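Local coordinates for peptidoglycan synthetase penicillin-binding protein 3 (Bifidobacterium adolescentis, PDB 4YE5), which probably binds penicillin and probably cross-links peptidoglycan strands in cell-wall synthesis, at residues M409-A414 and V518-L523; W242-V247 and E281-G286; G107-I112 and V117-D122; A89-L94 and G137-A142. All coordinates share one frame; numbering follows the deposited sequence.

Contact 1 (M409-A414 and V518-L523); sequences MQLTNA and VITVVL
Thr412 and Thr520 have nearly the same first torsion, chi1 -66° and -58°. In both, OG1 lies anti to the carbonyl carbon and beside the backbone N, while the methyl CG2 lies anti to that N. The two side chains run past each other in opposite directions, and this brings their hydroxyls together. Thr412 OG1 and Thr520 OG1 are 2.7 Å apart and hydrogen-bonded. The chi1 of Thr412 also lets its OG1 reach back one helical turn, to Val408 O. Thr520 OG1 has a further partner in Ser507 OG on the next strand. A short chain of hydrogen bonds thus runs from a helix carbonyl through three hydroxyls, and both threonines are buried.

Methyl groups pack on either side of this bond. Thr412 CG2 sits alongside Val518 CG1 at 3.9 Å. Leu411 CD2 approaches Thr520 CG2 at 4.2 Å. The side chain of Thr412 also rests on Met246 and Gln248 of the neighbouring strand.

The axes of helix 409-414 and strand 518-523 come within 8.7 Å at an angle of 144°, so the two run roughly antiparallel. Val518, Thr520 and Val522 point their CB atoms toward the helix. Ile519 and Val521 point away from it and pack on helix 535-549. A central antiparallel sheet covered by helices on both faces is characteristic of the transpeptidase domain of penicillin-binding proteins, a fold shared with the serine beta-lactamases.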
loop_
_atom_site.group_PDB
_atom_site.type_symbol
_atom_site.label_atom_id
_atom_site.label_comp_id
_atom_site.label_asym_id
_atom_site.label_seq_id
_atom_site.Cartn_x
_atom_site.Cartn_y
_atom_site.Cartn_z
HETATM N N MSE A 409 -7.113 -7.643 -2.362
HETATM C CA MSE A 409 -6.101 -8.241 -1.487
HETATM C C MSE A 409 -6.645 -9.513 -0.819
HETATM O O MSE A 409 -5.944 -10.522 -0.679
HETATM C CB MSE A 409 -5.630 -7.254 -0.401
HETATM C CG MSE A 409 -4.925 -6.005 -0.927
HETATM SE SE MSE A 409 -6.181 -4.585 -1.401
HETATM C CE MSE A 409 -6.709 -3.952 0.382
ATOM N N GLN A 410 -7.890 -9.446 -0.367
ATOM C CA GLN A 410 -8.530 -10.599 0.263
ATOM C C GLN A 410 -8.716 -11.746 -0.739
ATOM O O GLN A 410 -8.468 -12.909 -0.425
ATOM C CB GLN A 410 -9.899 -10.198 0.802
ATOM C CG GLN A 410 -9.835 -9.279 2.015
ATOM C CD GLN A 410 -11.212 -8.793 2.399
ATOM O OE1 GLN A 410 -12.024 -8.495 1.520
ATOM N NE2 GLN A 410 -11.496 -8.727 3.707
ATOM N N LEU A 411 -9.153 -11.416 -1.946
ATOM C CA LEU A 411 -9.352 -12.441 -2.965
ATOM C C LEU A 411 -8.015 -13.120 -3.289
ATOM O O LEU A 411 -7.918 -14.337 -3.403
ATOM C CB LEU A 411 -9.928 -11.799 -4.232
ATOM C CG LEU A 411 -10.267 -12.783 -5.352
ATOM C CD1 LEU A 411 -11.180 -13.846 -4.807
ATOM C CD2 LEU A 411 -10.921 -12.042 -6.519
ATOM N N THR A 412 -6.975 -12.306 -3.403
ATOM C CA THR A 412 -5.670 -12.775 -3.792
ATOM C C THR A 412 -5.077 -13.644 -2.678
ATOM O O THR A 412 -4.488 -14.680 -2.953
ATOM C CB THR A 412 -4.749 -11.591 -4.125
ATOM O OG1 THR A 412 -5.250 -10.932 -5.297
ATOM C CG2 THR A 412 -3.327 -12.058 -4.409
ATOM N N ASN A 413 -5.247 -13.225 -1.425
ATOM C CA ASN A 413 -4.780 -14.030 -0.309
ATOM C C ASN A 413 -5.519 -15.374 -0.204
ATOM O O ASN A 413 -4.910 -16.389 0.123
ATOM C CB ASN A 413 -4.877 -13.283 1.029
ATOM C CG ASN A 413 -3.763 -13.683 1.991
ATOM O OD1 ASN A 413 -2.675 -14.082 1.557
ATOM N ND2 ASN A 413 -4.022 -13.576 3.297
ATOM N N ALA A 414 -6.817 -15.375 -0.478
ATOM C CA ALA A 414 -7.600 -16.622 -0.432
ATOM C C ALA A 414 -7.100 -17.604 -1.492
ATOM O O ALA A 414 -6.913 -18.790 -1.232
ATOM C CB ALA A 414 -9.097 -16.324 -0.642
ATOM N N VAL A 518 0.893 -15.208 -7.262
ATOM C CA VAL A 518 -0.513 -15.072 -7.583
ATOM C C VAL A 518 -0.738 -13.681 -8.150
ATOM O O VAL A 518 -0.207 -12.677 -7.639
ATOM C CB VAL A 518 -1.409 -15.265 -6.346
ATOM C CG1 VAL A 518 -2.898 -15.103 -6.737
ATOM C CG2 VAL A 518 -1.150 -16.650 -5.747
ATOM N N ILE A 519 -1.504 -13.636 -9.222
ATOM C CA ILE A 519 -1.737 -12.413 -9.962
ATOM C C ILE A 519 -3.222 -12.317 -10.118
ATOM O O ILE A 519 -3.850 -13.208 -10.688
ATOM C CB ILE A 519 -1.168 -12.514 -11.391
ATOM C CG1 ILE A 519 0.344 -12.818 -11.367
ATOM C CG2 ILE A 519 -1.418 -11.207 -12.162
ATOM C CD1 ILE A 519 0.825 -13.393 -12.710
ATOM N N THR A 520 -3.794 -11.232 -9.633
ATOM C CA THR A 520 -5.225 -11.064 -9.764
ATOM C C THR A 520 -5.518 -9.768 -10.498
ATOM O O THR A 520 -4.894 -8.746 -10.227
ATOM C CB THR A 520 -5.893 -11.029 -8.380
ATOM O OG1 THR A 520 -5.599 -12.245 -7.677
ATOM C CG2 THR A 520 -7.414 -10.887 -8.522
ATOM N N VAL A 521 -6.468 -9.809 -11.425
ATOM C CA VAL A 521 -6.876 -8.625 -12.176
ATOM C C VAL A 521 -8.397 -8.475 -12.102
ATOM O O VAL A 521 -9.124 -9.464 -12.201
ATOM C CB VAL A 521 -6.424 -8.710 -13.652
ATOM C CG1 VAL A 521 -7.082 -7.575 -14.508
ATOM C CG2 VAL A 521 -4.904 -8.600 -13.746
ATOM N N VAL A 522 -8.868 -7.247 -11.896
ATOM C CA VAL A 522 -10.299 -6.939 -11.927
ATOM C C VAL A 522 -10.525 -5.745 -12.839
ATOM O O VAL A 522 -9.895 -4.704 -12.648
ATOM C CB VAL A 522 -10.826 -6.593 -10.504
ATOM C CG1 VAL A 522 -12.329 -6.395 -10.539
ATOM C CG2 VAL A 522 -10.437 -7.709 -9.506
ATOM N N LEU A 523 -11.411 -5.888 -13.826
ATOM C CA LEU A 523 -11.725 -4.805 -14.766
ATOM C C LEU A 523 -13.210 -4.532 -14.729
ATOM O O LEU A 523 -14.012 -5.467 -14.718
ATOM C CB LEU A 523 -11.351 -5.207 -16.216
ATOM C CG LEU A 523 -9.931 -5.739 -16.432
ATOM C CD1 LEU A 523 -9.793 -6.220 -17.890
ATOM C CD2 LEU A 523 -8.877 -4.661 -16.133
#

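Contact 2 (W242-V247 and E281-G286); sequences WGIAMV and ETFEPG
Trp242 and Glu281 approach from opposite directions, and the carboxylate of Glu281 meets the six-membered part of the indole. The ring and carboxylate planes are turned 43° against each other, and the approach is oblique. Glu281 CD is 3.5 Å from Trp242 CZ2. Glu281 CG also touches the ring, 3.7 Å from Trp242 CH2. The glutamate chain bends at chi2 (74°), which turns the carboxylate toward the indole instead of letting the chain run on straight.

Water 1 adds a polar link at this end. It donates to Glu281 OE2 at 3.1 Å and accepts a weak hydrogen bond from Trp242 NE1 at 3.4 Å. Arg277 makes a cation-pi contact with Trp242 and a long, weak ion pair with Glu281 OE1. Its positive charge would probably ease the placing of a carboxylate beside an aromatic ring.

Strand 242-247 belongs to the central antiparallel sheet of the transpeptidase domain. Segment 281-286 lies in the loop between helix 277-280 and helix 290-299. The sequence at the start of that second helix fits the SxxK motif of penicillin-binding proteins, so the loop probably borders the active site.

Deeper in, the contact is apolar. Ile244 reaches across with CD1, which lies 4.4 Å from Glu281 CB. The same methyl comes to 4.5 Å from Phe283 CE2, obliquely to the ring. Phe283 also packs on Val522 of the adjoining strand and on Leu411 of helix 408-419. Ile244 shares Val522 as a neighbour and touches Val408 at the start of that helix.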
loop_
_atom_site.group_PDB
_atom_site.type_symbol
_atom_site.label_atom_id
_atom_site.label_comp_id
_atom_site.label_asym_id
_atom_site.label_seq_id
_atom_site.Cartn_x
_atom_site.Cartn_y
_atom_site.Cartn_z
ATOM N N TRP A 242 -12.373 1.027 -15.311
ATOM C CA TRP A 242 -11.164 1.034 -14.488
ATOM C C TRP A 242 -10.634 -0.376 -14.420
ATOM O O TRP A 242 -11.345 -1.318 -14.777
ATOM C CB TRP A 242 -11.378 1.609 -13.058
ATOM C CG TRP A 242 -12.530 1.028 -12.206
ATOM C CD1 TRP A 242 -13.681 1.693 -11.848
ATOM C CD2 TRP A 242 -12.607 -0.272 -11.570
ATOM N NE1 TRP A 242 -14.466 0.879 -11.060
ATOM C CE2 TRP A 242 -13.832 -0.315 -10.864
ATOM C CE3 TRP A 242 -11.773 -1.392 -11.533
ATOM C CZ2 TRP A 242 -14.243 -1.445 -10.144
ATOM C CZ3 TRP A 242 -12.181 -2.520 -10.804
ATOM C CH2 TRP A 242 -13.417 -2.534 -10.132
ATOM N N GLY A 243 -9.379 -0.515 -14.002
ATOM C CA GLY A 243 -8.790 -1.830 -13.823
ATOM C C GLY A 243 -7.875 -1.772 -12.614
ATOM O O GLY A 243 -7.281 -0.722 -12.335
ATOM N N ILE A 244 -7.791 -2.876 -11.879
ATOM C CA ILE A 244 -6.839 -2.972 -10.765
ATOM C C ILE A 244 -6.140 -4.322 -10.867
ATOM O O ILE A 244 -6.681 -5.258 -11.442
ATOM C CB ILE A 244 -7.538 -2.816 -9.384
ATOM C CG1 ILE A 244 -8.399 -4.018 -9.059
ATOM C CG2 ILE A 244 -8.391 -1.525 -9.306
ATOM C CD1 ILE A 244 -9.454 -3.753 -7.943
ATOM N N ALA A 245 -4.927 -4.424 -10.331
ATOM C CA ALA A 245 -4.147 -5.651 -10.450
ATOM C C ALA A 245 -3.250 -5.762 -9.250
ATOM O O ALA A 245 -2.811 -4.743 -8.692
ATOM C CB ALA A 245 -3.279 -5.624 -11.712
HETATM N N MSE A 246 -2.948 -6.995 -8.870
HETATM C CA MSE A 246 -2.091 -7.249 -7.719
HETATM C C MSE A 246 -1.196 -8.431 -8.006
HETATM O O MSE A 246 -1.635 -9.398 -8.635
HETATM C CB MSE A 246 -2.960 -7.570 -6.495
HETATM C CG MSE A 246 -2.170 -7.884 -5.265
HETATM SE SE MSE A 246 -3.444 -8.104 -3.832
HETATM C CE MSE A 246 -2.213 -8.219 -2.391
ATOM N N VAL A 247 0.054 -8.362 -7.554
ATOM C CA VAL A 247 0.961 -9.497 -7.662
ATOM C C VAL A 247 1.458 -9.852 -6.263
ATOM O O VAL A 247 2.001 -8.993 -5.559
ATOM C CB VAL A 247 2.196 -9.180 -8.563
ATOM C CG1 VAL A 247 3.167 -10.379 -8.553
ATOM C CG2 VAL A 247 1.769 -8.839 -9.990
ATOM N N GLU A 281 -11.680 -0.631 -3.477
ATOM C CA GLU A 281 -12.791 -1.266 -4.189
ATOM C C GLU A 281 -13.215 -2.610 -3.569
ATOM O O GLU A 281 -12.372 -3.460 -3.276
ATOM C CB GLU A 281 -12.412 -1.488 -5.659
ATOM C CG GLU A 281 -13.621 -1.714 -6.553
ATOM C CD GLU A 281 -14.393 -0.419 -6.797
ATOM O OE1 GLU A 281 -13.788 0.666 -6.749
ATOM O OE2 GLU A 281 -15.602 -0.481 -7.033
ATOM N N THR A 282 -14.518 -2.807 -3.363
ATOM C CA THR A 282 -14.996 -4.133 -2.999
ATOM C C THR A 282 -16.040 -4.589 -4.013
ATOM O O THR A 282 -16.670 -3.772 -4.665
ATOM C CB THR A 282 -15.602 -4.191 -1.575
ATOM O OG1 THR A 282 -16.761 -3.356 -1.517
ATOM C CG2 THR A 282 -14.583 -3.726 -0.521
ATOM N N PHE A 283 -16.212 -5.898 -4.146
ATOM C CA PHE A 283 -17.073 -6.460 -5.180
ATOM C C PHE A 283 -17.315 -7.918 -4.842
ATOM O O PHE A 283 -16.526 -8.532 -4.102
ATOM C CB PHE A 283 -16.370 -6.384 -6.545
ATOM C CG PHE A 283 -14.928 -6.871 -6.510
ATOM C CD1 PHE A 283 -14.619 -8.197 -6.733
ATOM C CD2 PHE A 283 -13.893 -5.986 -6.204
ATOM C CE1 PHE A 283 -13.287 -8.639 -6.687
ATOM C CE2 PHE A 283 -12.563 -6.413 -6.166
ATOM C CZ PHE A 283 -12.259 -7.730 -6.391
ATOM N N GLU A 284 -18.385 -8.481 -5.397
ATOM C CA GLU A 284 -18.606 -9.912 -5.301
ATOM C C GLU A 284 -17.601 -10.569 -6.204
ATOM O O GLU A 284 -17.397 -10.110 -7.336
ATOM C CB GLU A 284 -20.034 -10.291 -5.731
ATOM C CG GLU A 284 -21.130 -9.769 -4.800
ATOM C CD GLU A 284 -22.518 -9.950 -5.411
ATOM O OE1 GLU A 284 -22.772 -9.390 -6.501
ATOM O OE2 GLU A 284 -23.344 -10.663 -4.811
ATOM N N PRO A 285 -16.956 -11.650 -5.717
ATOM C CA PRO A 285 -15.921 -12.309 -6.519
ATOM C C PRO A 285 -16.493 -13.218 -7.615
ATOM O O PRO A 285 -15.730 -13.633 -8.477
ATOM C CB PRO A 285 -15.153 -13.137 -5.481
ATOM C CG PRO A 285 -16.207 -13.499 -4.461
ATOM C CD PRO A 285 -17.094 -12.255 -4.378
ATOM N N GLY A 286 -17.791 -13.524 -7.581
ATOM C CA GLY A 286 -18.366 -14.437 -8.555
ATOM C C GLY A 286 -17.722 -15.824 -8.496
ATOM O O GLY A 286 -17.288 -16.269 -7.432
HETATM O O HOH W 1 -16.887 1.614 -8.858
#

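Contact 3 (G107-I112 and V117-D122); sequences GAKLSI and VVLKKD
Ser111 OG donates a 2.8 Å hydrogen bond to Gly107 O, closing the turn from which Lys109, Leu110 and Ile112 reach Val117 and Leu119. The donor is tilted 30° from the carbonyl plane. The turn ends helix 103-109 and packs against strand 117-123, an outer strand of a three-stranded antiparallel sheet. This helix-and-sheet unit is part of the penicillin-binding protein dimerisation domain. Leu119 and Lys120 both face Ile52 on the next strand, which makes a classic beta bulge.

No hydrogen bond crosses between the segments. Methyl packing is joined by aliphatic groups lying on backbone carbonyls. Val117 CG1 is 3.7 Å from Lys109 O. Val117 chi1, 71°, sets CG1 between the backbone N and the carbonyl carbon, where it meets Leu110, and CG2 anti to the N, where it meets Ile112. Leu110 CD2 meets two methyls, Leu119 CD2 and Val117 CG1, each at 4.1 Å; both side chains cross that of Leu110 at about a right angle. Lys109 lies extended along the strand, its CD 3.8 Å from Val118 O. Gln60 NE2 bonds both Leu110 O and Ile112 O. At the solvent-exposed end of the contact, Ile112 CD1 touches Val117 CG2 at 4.1 Å.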
loop_
_atom_site.group_PDB
_atom_site.type_symbol
_atom_site.label_atom_id
_atom_site.label_comp_id
_atom_site.label_asym_id
_atom_site.label_seq_id
_atom_site.Cartn_x
_atom_site.Cartn_y
_atom_site.Cartn_z
ATOM N N GLY A 107 18.732 44.821 9.888
ATOM C CA GLY A 107 18.508 45.641 11.067
ATOM C C GLY A 107 17.096 46.194 11.124
ATOM O O GLY A 107 16.503 46.309 12.205
ATOM N N ALA A 108 16.561 46.543 9.956
ATOM C CA ALA A 108 15.194 47.048 9.850
ATOM C C ALA A 108 14.169 45.952 10.143
ATOM O O ALA A 108 13.187 46.177 10.855
ATOM C CB ALA A 108 14.952 47.662 8.459
ATOM N N LYS A 109 14.384 44.766 9.590
ATOM C CA LYS A 109 13.490 43.656 9.888
ATOM C C LYS A 109 13.480 43.310 11.381
ATOM O O LYS A 109 12.454 42.870 11.924
ATOM C CB LYS A 109 13.854 42.421 9.069
ATOM C CG LYS A 109 13.481 42.515 7.609
ATOM C CD LYS A 109 13.908 41.265 6.873
ATOM C CE LYS A 109 13.507 41.327 5.412
ATOM N NZ LYS A 109 14.073 40.178 4.663
ATOM N N LEU A 110 14.614 43.508 12.047
ATOM C CA LEU A 110 14.723 43.130 13.459
ATOM C C LEU A 110 14.307 44.274 14.381
ATOM O O LEU A 110 14.283 44.132 15.610
ATOM C CB LEU A 110 16.151 42.668 13.775
ATOM C CG LEU A 110 16.527 41.317 13.148
ATOM C CD1 LEU A 110 18.030 41.071 13.250
ATOM C CD2 LEU A 110 15.744 40.182 13.808
ATOM N N SER A 111 13.987 45.412 13.775
ATOM C CA SER A 111 13.608 46.602 14.524
ATOM C C SER A 111 12.093 46.775 14.582
ATOM O O SER A 111 11.602 47.757 15.137
ATOM C CB SER A 111 14.255 47.843 13.919
ATOM O OG SER A 111 15.619 47.946 14.297
ATOM N N ILE A 112 11.356 45.823 14.014
ATOM C CA ILE A 112 9.895 45.849 14.111
ATOM C C ILE A 112 9.408 45.323 15.461
ATOM O O ILE A 112 10.202 44.977 16.336
ATOM C CB ILE A 112 9.214 45.036 13.002
ATOM C CG1 ILE A 112 9.407 43.535 13.235
ATOM C CG2 ILE A 112 9.724 45.457 11.629
ATOM C CD1 ILE A 112 8.565 42.673 12.319
ATOM N N VAL A 117 9.858 37.247 12.721
ATOM C CA VAL A 117 10.094 37.840 11.400
ATOM C C VAL A 117 10.910 36.863 10.550
ATOM O O VAL A 117 11.862 36.260 11.035
ATOM C CB VAL A 117 10.765 39.255 11.478
ATOM C CG1 VAL A 117 12.229 39.182 11.933
ATOM C CG2 VAL A 117 10.677 39.971 10.135
ATOM N N VAL A 118 10.511 36.664 9.297
ATOM C CA VAL A 118 11.311 35.853 8.385
ATOM C C VAL A 118 12.509 36.667 7.932
ATOM O O VAL A 118 12.356 37.813 7.509
ATOM C CB VAL A 118 10.521 35.406 7.137
ATOM C CG1 VAL A 118 11.452 34.689 6.164
ATOM C CG2 VAL A 118 9.380 34.511 7.535
ATOM N N LEU A 119 13.703 36.092 8.038
ATOM C CA LEU A 119 14.912 36.794 7.619
ATOM C C LEU A 119 15.368 36.291 6.262
ATOM O O LEU A 119 15.852 37.066 5.433
ATOM C CB LEU A 119 16.035 36.616 8.640
ATOM C CG LEU A 119 15.744 37.171 10.032
ATOM C CD1 LEU A 119 16.859 36.757 10.994
ATOM C CD2 LEU A 119 15.589 38.688 9.981
ATOM N N LYS A 120 15.235 34.986 6.047
ATOM C CA LYS A 120 15.580 34.388 4.762
ATOM C C LYS A 120 14.958 33.011 4.605
ATOM O O LYS A 120 14.962 32.207 5.545
ATOM C CB LYS A 120 17.095 34.296 4.582
ATOM C CG LYS A 120 17.500 34.021 3.145
ATOM C CD LYS A 120 18.997 34.060 2.955
ATOM C CE LYS A 120 19.346 33.769 1.497
ATOM N NZ LYS A 120 20.813 33.817 1.257
ATOM N N LYS A 121 14.427 32.750 3.412
ATOM C CA LYS A 121 13.808 31.471 3.088
ATOM C C LYS A 121 14.799 30.591 2.346
ATOM O O LYS A 121 15.757 31.101 1.759
ATOM C CB LYS A 121 12.593 31.685 2.176
ATOM C CG LYS A 121 11.505 32.566 2.760
ATOM C CD LYS A 121 10.298 32.623 1.838
ATOM C CE LYS A 121 9.295 33.664 2.303
ATOM N NZ LYS A 121 8.105 33.702 1.401
ATOM N N ASP A 122 14.564 29.279 2.374
ATOM C CA ASP A 122 15.271 28.341 1.505
ATOM C C ASP A 122 16.812 28.350 1.655
ATOM O O ASP A 122 17.549 28.299 0.666
ATOM C CB ASP A 122 14.862 28.624 0.049
ATOM C CG ASP A 122 15.400 27.603 -0.923
ATOM O OD1 ASP A 122 15.386 26.404 -0.588
ATOM O OD2 ASP A 122 15.868 28.008 -2.005
#

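Contact 4 (A89-L94 and G137-A142); sequences AAVARL and GGIVYA
Val91 sends its two methyl groups to two different residues, Ile139 and Val140. It stands on helix 87-99, which packs against a three-stranded antiparallel sheet. The sheet is part of the penicillin-binding protein dimerisation domain. Val140 begins its outer strand 140-144, and Ile139 lies in the loop just before.

The torsions decide which branch touches which. At chi1 180°, Val91 CG1 is anti to the backbone N and is directed to Val140, while CG2 is anti to the carbonyl carbon and is directed to Ile139. Ile139 has chi1 -56°, which puts CG2, not the longer CG1 arm, anti to its backbone N. That CG2 methyl meets Val91 CG2 at 4.2 Å. In Val140, chi1 179° sets CG2 anti to the carbonyl carbon, and this is the branch that meets Val91.

All three residues are buried, and the contact is purely apolar. Phe62 and Ala59 touch both Val91 and Ile139, so the packing continues into helix 56-61 and the loop after it. Val140 also rests on Ile52 of the central strand and on Ile131 of helix 125-132. Gly138, with a positive phi, turns the chain just ahead of Ile139. Val140 and Val91 slide past each other in opposite directions, with Val140 CG2 at 4.1 Å from Val91 CG1.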
loop_
_atom_site.group_PDB
_atom_site.type_symbol
_atom_site.label_atom_id
_atom_site.label_comp_id
_atom_site.label_asym_id
_atom_site.label_seq_id
_atom_site.Cartn_x
_atom_site.Cartn_y
_atom_site.Cartn_z
ATOM N N ALA A 89 20.886 46.172 15.521
ATOM C CA ALA A 89 22.065 46.540 14.760
ATOM C C ALA A 89 23.155 45.485 14.957
ATOM O O ALA A 89 23.783 45.066 13.996
ATOM C CB ALA A 89 22.552 47.924 15.155
ATOM N N ALA A 90 23.361 45.038 16.195
ATOM C CA ALA A 90 24.389 44.027 16.461
ATOM C C ALA A 90 24.051 42.670 15.835
ATOM O O ALA A 90 24.911 42.027 15.220
ATOM C CB ALA A 90 24.627 43.881 17.976
ATOM N N VAL A 91 22.800 42.236 15.981
ATOM C CA VAL A 91 22.381 40.975 15.397
ATOM C C VAL A 91 22.531 41.029 13.882
ATOM O O VAL A 91 22.995 40.063 13.257
ATOM C CB VAL A 91 20.910 40.600 15.751
ATOM C CG1 VAL A 91 20.517 39.249 15.098
ATOM C CG2 VAL A 91 20.708 40.547 17.268
ATOM N N ALA A 92 22.148 42.160 13.291
ATOM C CA ALA A 92 22.198 42.302 11.835
ATOM C C ALA A 92 23.634 42.201 11.314
ATOM O O ALA A 92 23.886 41.535 10.318
ATOM C CB ALA A 92 21.534 43.630 11.376
ATOM N N ARG A 93 24.567 42.851 12.007
ATOM C CA ARG A 93 25.981 42.826 11.617
ATOM C C ARG A 93 26.569 41.427 11.666
ATOM O O ARG A 93 27.370 41.040 10.811
ATOM C CB ARG A 93 26.805 43.731 12.528
ATOM C CG ARG A 93 27.024 45.094 11.966
ATOM C CD ARG A 93 27.798 45.971 12.917
ATOM N NE ARG A 93 27.737 47.358 12.472
ATOM C CZ ARG A 93 28.352 48.367 13.073
ATOM N NH1 ARG A 93 29.090 48.167 14.169
ATOM N NH2 ARG A 93 28.229 49.577 12.573
ATOM N N LEU A 94 26.196 40.677 12.693
ATOM C CA LEU A 94 26.665 39.305 12.828
ATOM C C LEU A 94 26.095 38.435 11.715
ATOM O O LEU A 94 26.790 37.596 11.138
ATOM C CB LEU A 94 26.296 38.753 14.216
ATOM C CG LEU A 94 27.092 39.320 15.392
ATOM C CD1 LEU A 94 26.404 39.033 16.726
ATOM C CD2 LEU A 94 28.531 38.761 15.395
ATOM N N GLY A 137 21.570 32.028 19.816
ATOM C CA GLY A 137 20.463 31.082 19.981
ATOM C C GLY A 137 19.364 31.734 20.792
ATOM O O GLY A 137 19.635 32.514 21.696
ATOM N N GLY A 138 18.120 31.425 20.471
ATOM C CA GLY A 138 17.010 32.149 21.042
ATOM C C GLY A 138 16.598 33.253 20.087
ATOM O O GLY A 138 15.430 33.371 19.741
ATOM N N ILE A 139 17.561 34.050 19.631
ATOM C CA ILE A 139 17.229 35.236 18.834
ATOM C C ILE A 139 16.977 34.884 17.378
ATOM O O ILE A 139 16.045 35.385 16.755
ATOM C CB ILE A 139 18.330 36.295 18.930
ATOM C CG1 ILE A 139 18.564 36.633 20.406
ATOM C CG2 ILE A 139 17.960 37.547 18.095
ATOM C CD1 ILE A 139 19.745 37.496 20.641
ATOM N N VAL A 140 17.816 34.016 16.841
ATOM C CA VAL A 140 17.661 33.560 15.471
ATOM C C VAL A 140 17.562 32.032 15.506
ATOM O O VAL A 140 18.294 31.375 16.246
ATOM C CB VAL A 140 18.867 33.994 14.618
ATOM C CG1 VAL A 140 18.714 33.512 13.201
ATOM C CG2 VAL A 140 19.025 35.509 14.655
ATOM N N TYR A 141 16.644 31.472 14.734
ATOM C CA TYR A 141 16.538 30.018 14.637
ATOM C C TYR A 141 16.095 29.571 13.248
ATOM O O TYR A 141 15.605 30.370 12.425
ATOM C CB TYR A 141 15.609 29.442 15.715
ATOM C CG TYR A 141 14.199 30.003 15.696
ATOM C CD1 TYR A 141 13.892 31.174 16.382
ATOM C CD2 TYR A 141 13.172 29.349 15.006
ATOM C CE1 TYR A 141 12.609 31.694 16.378
ATOM C CE2 TYR A 141 11.873 29.865 14.998
ATOM C CZ TYR A 141 11.604 31.036 15.687
ATOM O OH TYR A 141 10.332 31.558 15.695
ATOM N N ALA A 142 16.287 28.286 12.996
ATOM C CA ALA A 142 16.009 27.692 11.700
ATOM C C ALA A 142 14.735 26.848 11.744
ATOM O O ALA A 142 14.561 26.021 12.636
ATOM C CB ALA A 142 17.185 26.838 11.284
#

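Overall arrangement
The four contacts form two pairs at distant places in an elongated chain. Contacts 1 and 2 have centres about 7 Å apart and share the central sheet of the transpeptidase domain. Strands 517-524 and 242-249 are neighbours there. Both contacts are buried, yet both are partly polar: hydroxyls in contact 1, a carboxylate, indole and water in contact 2. Contacts 3 and 4 lie in the dimerisation domain, with centres about 10 Å apart, and use the two outer strands of one small sheet. Leu110 and Val91 touch and join them. Contact 4 is buried and wholly apolar; contact 3 is only partly buried and mixes methyl packing with a lysine chain lying along backbone carbonyls. The centres of contacts 1 and 3 are about 57 Å apart.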